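Local coordinates for protein extracellular sialidase/neuraminidase, putative (Aspergillus fumigatus, PDB 2XZI) that hydrolyses sialic acid glycosides as an exo-sialidase, apparently preferring the deaminated sugar KDN as a KDNase, at residues D64-K76 / W88-W102. Residues are numbered along the deposited sequence; the frame is centred on the assembly and turned at random.
Sequences DFGDINLVYKRTK and WEPLREVVGSGAGTW. With NA (sodium ion), chain E; KDM (deamino-alpha-neuraminic acid), chain C.
A sodium ion bridges the two segments where the chain crosses between blades of this sialidase beta-propeller: D67 OD1, N69 OD1 and the carbonyl oxygens of G96 and G98 bind it, with two waters completing six ligands. D67 OD1 lies 2.4 Å from the sodium and G96 O 2.3 Å; hard carboxylate, amide and carbonyl oxygens suit such an ion. Without a side chain at G96, N69 and E93 can lie close there. In the loop before D67, T101 OG1 donates to G66 O (3.0 Å) in the carbonyl plane, on a lone pair.

Strand 68-74 pairs antiparallel with 92-93 through a classic beta bulge: V94 and V95 both face L70, whose O accepts from V94 N at 2.8 Å and more weakly from V95 N. These three apolar side chains pack against strand 115-122 of the next blade. CG of Y72 sits between backbone N and carbonyl carbon (chi1 75°), bringing the ring against R92, whose CB lies over one face, 3.9 Å from the centroid.

At the far end R74, with two N-H groups for two oxygens, grips E89 side-on: NE meets OE1 at 3.0 Å in the guanidinium plane, and NH2 reaches the syn lone pair of OE2 at 2.8 Å. A bend at chi3 (-58°) turns the guanidinium to this pose. E89 OE1 also lies over one face of the R92 guanidinium, a purely electrostatic salt bridge; R92 NH1 hydrogen-bonds N163. The flat W88 six-membered ring offers its face to T75 CG2, 3.6 Å from the centroid.

At the opposite end, D64 OD2 accepts a hydrogen bond from the bound sugar and OD1 salt-bridges R58, placing this loop at the sugar pocket, as in six-bladed sialidase propellers.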
loop_
_atom_site.group_PDB
_atom_site.type_symbol
_atom_site.label_atom_id
_atom_site.label_comp_id
_atom_site.label_asym_id
_atom_site.label_seq_id
_atom_site.Cartn_x
_atom_site.Cartn_y
_atom_site.Cartn_z
ATOM N N ASP A 64 7.274 -14.041 2.415
ATOM C CA ASP A 64 6.205 -13.638 1.491
ATOM C C ASP A 64 5.235 -14.770 1.173
ATOM O O ASP A 64 4.172 -14.533 0.592
ATOM C CB ASP A 64 6.778 -13.192 0.133
ATOM C CG ASP A 64 7.756 -12.023 0.214
ATOM O OD1 ASP A 64 7.888 -11.357 1.250
ATOM O OD2 ASP A 64 8.427 -11.789 -0.818
ATOM N N PHE A 65 5.631 -15.999 1.494
ATOM C CA PHE A 65 4.855 -17.192 1.166
ATOM C C PHE A 65 4.489 -17.898 2.467
ATOM O O PHE A 65 5.001 -17.549 3.540
ATOM C CB PHE A 65 5.690 -18.137 0.286
ATOM C CG PHE A 65 7.029 -18.470 0.890
ATOM C CD1 PHE A 65 7.165 -19.539 1.785
ATOM C CD2 PHE A 65 8.146 -17.702 0.590
ATOM C CE1 PHE A 65 8.404 -19.833 2.370
ATOM C CE2 PHE A 65 9.389 -17.992 1.175
ATOM C CZ PHE A 65 9.508 -19.053 2.070
ATOM N N GLY A 66 3.631 -18.908 2.355
ATOM C CA GLY A 66 3.108 -19.606 3.528
ATOM C C GLY A 66 1.799 -19.002 3.986
ATOM O O GLY A 66 1.136 -18.279 3.242
ATOM N N ASP A 67 1.419 -19.317 5.223
ATOM C CA ASP A 67 0.138 -18.909 5.771
ATOM C C ASP A 67 0.154 -17.412 6.103
ATOM O O ASP A 67 0.813 -16.966 7.064
ATOM C CB ASP A 67 -0.174 -19.747 7.018
ATOM C CG ASP A 67 -1.567 -19.516 7.550
ATOM O OD1 ASP A 67 -2.390 -18.844 6.884
ATOM O OD2 ASP A 67 -1.860 -20.030 8.651
ATOM N N ILE A 68 -0.582 -16.643 5.300
ATOM C CA ILE A 68 -0.656 -15.187 5.438
ATOM C C ILE A 68 -2.109 -14.803 5.284
ATOM O O ILE A 68 -2.755 -15.215 4.318
ATOM C CB ILE A 68 0.225 -14.473 4.380
ATOM C CG1 ILE A 68 1.702 -14.839 4.547
ATOM C CG2 ILE A 68 0.024 -12.956 4.426
ATOM C CD1 ILE A 68 2.609 -14.376 3.410
ATOM N N ASN A 69 -2.622 -14.052 6.256
ATOM C CA ASN A 69 -4.008 -13.584 6.246
ATOM C C ASN A 69 -4.077 -12.094 5.992
ATOM O O ASN A 69 -3.141 -11.358 6.344
ATOM C CB ASN A 69 -4.740 -13.945 7.560
ATOM C CG ASN A 69 -4.687 -15.410 7.867
ATOM O OD1 ASN A 69 -4.485 -16.225 6.977
ATOM N ND2 ASN A 69 -4.913 -15.767 9.134
ATOM N N LEU A 70 -5.182 -11.653 5.399
ATOM C CA LEU A 70 -5.378 -10.221 5.181
ATOM C C LEU A 70 -6.143 -9.657 6.355
ATOM O O LEU A 70 -7.312 -9.996 6.553
ATOM C CB LEU A 70 -6.145 -9.964 3.880
ATOM C CG LEU A 70 -5.874 -8.633 3.169
ATOM C CD1 LEU A 70 -6.323 -7.411 3.987
ATOM C CD2 LEU A 70 -4.439 -8.494 2.773
ATOM N N VAL A 71 -5.468 -8.803 7.122
ATOM C CA VAL A 71 -6.004 -8.248 8.365
ATOM C C VAL A 71 -6.218 -6.743 8.241
ATOM O O VAL A 71 -5.742 -6.118 7.294
ATOM C CB VAL A 71 -5.107 -8.612 9.596
ATOM C CG1 VAL A 71 -5.079 -10.138 9.790
ATOM C CG2 VAL A 71 -3.690 -8.012 9.482
ATOM N N TYR A 72 -6.955 -6.160 9.184
ATOM C CA TYR A 72 -7.217 -4.740 9.150
ATOM C C TYR A 72 -7.602 -4.179 10.510
ATOM O O TYR A 72 -7.963 -4.936 11.429
ATOM C CB TYR A 72 -8.293 -4.412 8.112
ATOM C CG TYR A 72 -9.723 -4.763 8.474
ATOM C CD1 TYR A 72 -10.171 -6.075 8.452
ATOM C CD2 TYR A 72 -10.642 -3.764 8.782
ATOM C CE1 TYR A 72 -11.492 -6.390 8.745
ATOM C CE2 TYR A 72 -11.974 -4.075 9.087
ATOM C CZ TYR A 72 -12.394 -5.385 9.055
ATOM O OH TYR A 72 -13.705 -5.725 9.351
ATOM N N LYS A 73 -7.532 -2.860 10.610
ATOM C CA LYS A 73 -8.108 -2.115 11.723
ATOM C C LYS A 73 -8.854 -0.925 11.180
ATOM O O LYS A 73 -8.478 -0.355 10.162
ATOM C CB LYS A 73 -7.015 -1.617 12.662
ATOM C CG LYS A 73 -6.306 -2.695 13.457
ATOM C CD LYS A 73 -5.289 -2.086 14.394
ATOM C CE LYS A 73 -4.726 -3.168 15.277
ATOM N NZ LYS A 73 -3.913 -2.632 16.377
ATOM N N ARG A 74 -9.916 -0.531 11.867
ATOM C CA ARG A 74 -10.613 0.706 11.556
ATOM C C ARG A 74 -10.467 1.663 12.720
ATOM O O ARG A 74 -10.289 1.235 13.859
ATOM C CB ARG A 74 -12.117 0.455 11.388
ATOM C CG ARG A 74 -12.501 -0.775 10.572
ATOM C CD ARG A 74 -14.004 -0.730 10.296
ATOM N NE ARG A 74 -14.795 -0.675 11.533
ATOM C CZ ARG A 74 -16.062 -0.269 11.600
ATOM N NH1 ARG A 74 -16.704 0.157 10.525
ATOM N NH2 ARG A 74 -16.694 -0.259 12.771
ATOM N N THR A 75 -10.596 2.951 12.453
ATOM C CA THR A 75 -10.860 3.891 13.521
ATOM C C THR A 75 -12.236 3.620 14.125
ATOM O O THR A 75 -13.181 3.225 13.419
ATOM C CB THR A 75 -10.700 5.361 13.066
ATOM O OG1 THR A 75 -11.582 5.650 11.966
ATOM C CG2 THR A 75 -9.255 5.598 12.650
ATOM N N LYS A 76 -12.315 3.801 15.446
ATOM C CA LYS A 76 -13.533 3.515 16.208
ATOM C C LYS A 76 -14.708 4.371 15.772
ATOM O O LYS A 76 -15.855 3.894 15.739
ATOM C CB LYS A 76 -13.284 3.724 17.701
ATOM C CG LYS A 76 -12.426 2.665 18.356
ATOM C CD LYS A 76 -12.213 3.023 19.822
ATOM C CE LYS A 76 -11.412 1.955 20.518
ATOM N NZ LYS A 76 -11.146 2.363 21.931
ATOM N N TRP A 88 -8.310 3.539 17.733
ATOM C CA TRP A 88 -8.324 2.429 16.783
ATOM C C TRP A 88 -8.970 1.180 17.361
ATOM O O TRP A 88 -8.711 0.808 18.519
ATOM C CB TRP A 88 -6.902 2.113 16.323
ATOM C CG TRP A 88 -6.335 3.148 15.405
ATOM C CD1 TRP A 88 -5.592 4.248 15.756
ATOM C CD2 TRP A 88 -6.443 3.176 13.981
ATOM N NE1 TRP A 88 -5.235 4.961 14.634
ATOM C CE2 TRP A 88 -5.739 4.320 13.531
ATOM C CE3 TRP A 88 -7.049 2.335 13.036
ATOM C CZ2 TRP A 88 -5.634 4.649 12.192
ATOM C CZ3 TRP A 88 -6.943 2.667 11.697
ATOM C CH2 TRP A 88 -6.234 3.809 11.287
ATOM N N GLU A 89 -9.788 0.529 16.549
ATOM C CA GLU A 89 -10.354 -0.776 16.915
ATOM C C GLU A 89 -9.275 -1.865 17.030
ATOM O O GLU A 89 -8.175 -1.719 16.493
ATOM C CB GLU A 89 -11.403 -1.202 15.896
ATOM C CG GLU A 89 -12.670 -0.349 15.910
ATOM C CD GLU A 89 -13.655 -0.750 14.823
ATOM O OE1 GLU A 89 -13.269 -1.525 13.916
ATOM O OE2 GLU A 89 -14.810 -0.274 14.863
ATOM N N PRO A 90 -9.596 -2.986 17.703
ATOM C CA PRO A 90 -8.717 -4.154 17.659
ATOM C C PRO A 90 -8.631 -4.787 16.271
ATOM O O PRO A 90 -9.476 -4.531 15.401
ATOM C CB PRO A 90 -9.379 -5.144 18.635
ATOM C CG PRO A 90 -10.250 -4.313 19.510
ATOM C CD PRO A 90 -10.721 -3.178 18.638
ATOM N N LEU A 91 -7.598 -5.585 16.080
ATOM C CA LEU A 91 -7.354 -6.273 14.821
ATOM C C LEU A 91 -8.535 -7.137 14.395
ATOM O O LEU A 91 -9.097 -7.883 15.205
ATOM C CB LEU A 91 -6.092 -7.131 14.934
ATOM C CG LEU A 91 -5.566 -7.659 13.606
ATOM C CD1 LEU A 91 -4.864 -6.535 12.838
ATOM C CD2 LEU A 91 -4.599 -8.790 13.910
ATOM N N ARG A 92 -8.893 -7.034 13.115
ATOM C CA ARG A 92 -9.909 -7.880 12.476
ATOM C C ARG A 92 -9.324 -8.518 11.213
ATOM O O ARG A 92 -8.186 -8.214 10.831
ATOM C CB ARG A 92 -11.129 -7.047 12.097
ATOM C CG ARG A 92 -11.852 -6.388 13.255
ATOM C CD ARG A 92 -13.016 -5.608 12.703
ATOM N NE ARG A 92 -13.765 -4.921 13.738
ATOM C CZ ARG A 92 -14.938 -4.334 13.529
ATOM N NH1 ARG A 92 -15.482 -4.360 12.327
ATOM N NH2 ARG A 92 -15.572 -3.733 14.524
ATOM N N GLU A 93 -10.092 -9.403 10.588
ATOM C CA GLU A 93 -9.635 -10.155 9.425
ATOM C C GLU A 93 -10.599 -9.936 8.268
ATOM O O GLU A 93 -11.824 -9.997 8.440
ATOM C CB GLU A 93 -9.550 -11.646 9.774
ATOM C CG GLU A 93 -8.988 -12.529 8.674
ATOM C CD GLU A 93 -8.790 -13.948 9.132
ATOM O OE1 GLU A 93 -9.797 -14.671 9.269
ATOM O OE2 GLU A 93 -7.626 -14.320 9.360
ATOM N N VAL A 94 -10.042 -9.643 7.094
ATOM C CA VAL A 94 -10.841 -9.588 5.881
ATOM C C VAL A 94 -11.023 -11.023 5.377
ATOM O O VAL A 94 -12.149 -11.447 5.143
ATOM C CB VAL A 94 -10.173 -8.721 4.795
ATOM C CG1 VAL A 94 -10.970 -8.824 3.496
ATOM C CG2 VAL A 94 -10.091 -7.271 5.230
ATOM N N VAL A 95 -9.906 -11.743 5.226
ATOM C CA VAL A 95 -9.913 -13.121 4.726
ATOM C C VAL A 95 -8.676 -13.851 5.228
ATOM O O VAL A 95 -7.590 -13.277 5.264
ATOM C CB VAL A 95 -9.997 -13.170 3.169
ATOM C CG1 VAL A 95 -8.834 -12.401 2.507
ATOM C CG2 VAL A 95 -10.065 -14.614 2.665
ATOM N N GLY A 96 -8.843 -15.109 5.627
ATOM C CA GLY A 96 -7.734 -15.904 6.166
ATOM C C GLY A 96 -7.862 -17.388 5.867
ATOM O O GLY A 96 -7.097 -18.208 6.383
ATOM N N SER A 97 -8.821 -17.738 5.018
ATOM C CA SER A 97 -9.122 -19.142 4.721
ATOM C C SER A 97 -7.930 -19.934 4.171
ATOM O O SER A 97 -7.232 -19.468 3.277
ATOM C CB SER A 97 -10.310 -19.226 3.759
ATOM O OG SER A 97 -10.097 -18.441 2.595
ATOM N N GLY A 98 -7.707 -21.131 4.706
ATOM C CA GLY A 98 -6.625 -21.986 4.225
ATOM C C GLY A 98 -5.273 -21.591 4.796
ATOM O O GLY A 98 -5.192 -20.719 5.677
ATOM N N ALA A 99 -4.210 -22.229 4.300
ATOM C CA ALA A 99 -2.830 -21.955 4.743
ATOM C C ALA A 99 -2.012 -21.325 3.607
ATOM O O ALA A 99 -0.766 -21.299 3.633
ATOM C CB ALA A 99 -2.172 -23.226 5.235
ATOM N N GLY A 100 -2.732 -20.817 2.612
ATOM C CA GLY A 100 -2.131 -20.074 1.524
ATOM C C GLY A 100 -1.944 -18.617 1.896
ATOM O O GLY A 100 -2.166 -18.200 3.045
ATOM N N THR A 101 -1.555 -17.837 0.899
ATOM C CA THR A 101 -1.192 -16.436 1.055
ATOM C C THR A 101 -2.310 -15.561 0.528
ATOM O O THR A 101 -2.629 -15.625 -0.664
ATOM C CB THR A 101 0.086 -16.095 0.220
ATOM O OG1 THR A 101 1.199 -16.901 0.627
ATOM C CG2 THR A 101 0.429 -14.593 0.284
ATOM N N TRP A 102 -2.912 -14.764 1.411
ATOM C CA TRP A 102 -3.815 -13.687 1.020
ATOM C C TRP A 102 -3.079 -12.376 1.254
ATOM O O TRP A 102 -2.707 -12.080 2.392
ATOM C CB TRP A 102 -5.093 -13.685 1.865
ATOM C CG TRP A 102 -5.976 -14.870 1.676
ATOM C CD1 TRP A 102 -5.999 -15.987 2.448
ATOM C CD2 TRP A 102 -6.949 -15.067 0.642
ATOM N NE1 TRP A 102 -6.939 -16.876 1.966
ATOM C CE2 TRP A 102 -7.534 -16.334 0.860
ATOM C CE3 TRP A 102 -7.392 -14.290 -0.440
ATOM C CZ2 TRP A 102 -8.535 -16.854 0.026
ATOM C CZ3 TRP A 102 -8.388 -14.804 -1.264
ATOM C CH2 TRP A 102 -8.948 -16.071 -1.022
HETATM NA NA NA E . -4.791 -18.534 6.606
HETATM C C2 KDM C . 8.793 -8.362 -1.456
HETATM C C1 KDM C . 9.773 -7.311 -0.951
HETATM C C3 KDM C . 7.511 -8.363 -0.602
HETATM C C4 KDM C . 6.254 -8.854 -1.377
HETATM C C5 KDM C . 6.554 -9.588 -2.690
HETATM C C6 KDM C . 7.429 -8.680 -3.590
HETATM C C7 KDM C . 7.984 -9.406 -4.825
HETATM C C8 KDM C . 8.685 -8.410 -5.767
HETATM C C9 KDM C . 9.282 -9.125 -6.967
HETATM O O5 KDM C . 5.330 -9.992 -3.355
HETATM O O1A KDM C . 9.672 -6.921 0.236
HETATM O O1B KDM C . 10.629 -6.928 -1.784
HETATM O O4 KDM C . 5.527 -9.733 -0.517
HETATM O O6 KDM C . 8.567 -8.092 -2.874
HETATM O O7 KDM C . 8.917 -10.403 -4.398
HETATM O O8 KDM C . 7.754 -7.437 -6.261
HETATM O O9 KDM C . 8.193 -9.660 -7.737
HETATM O O2 KDM C . 9.488 -9.607 -1.309
HETATM O O HOH W 1 2.680 -19.949 0.006
HETATM O O HOH W 2 -4.547 -18.743 9.064
HETATM O O HOH W 3 -4.120 -17.685 4.616
HETATM O O HOH W 4 -5.822 -1.246 17.805
HETATM O O HOH W 5 -10.946 -3.086 13.302
HETATM O O HOH W 6 -16.161 1.164 16.590
#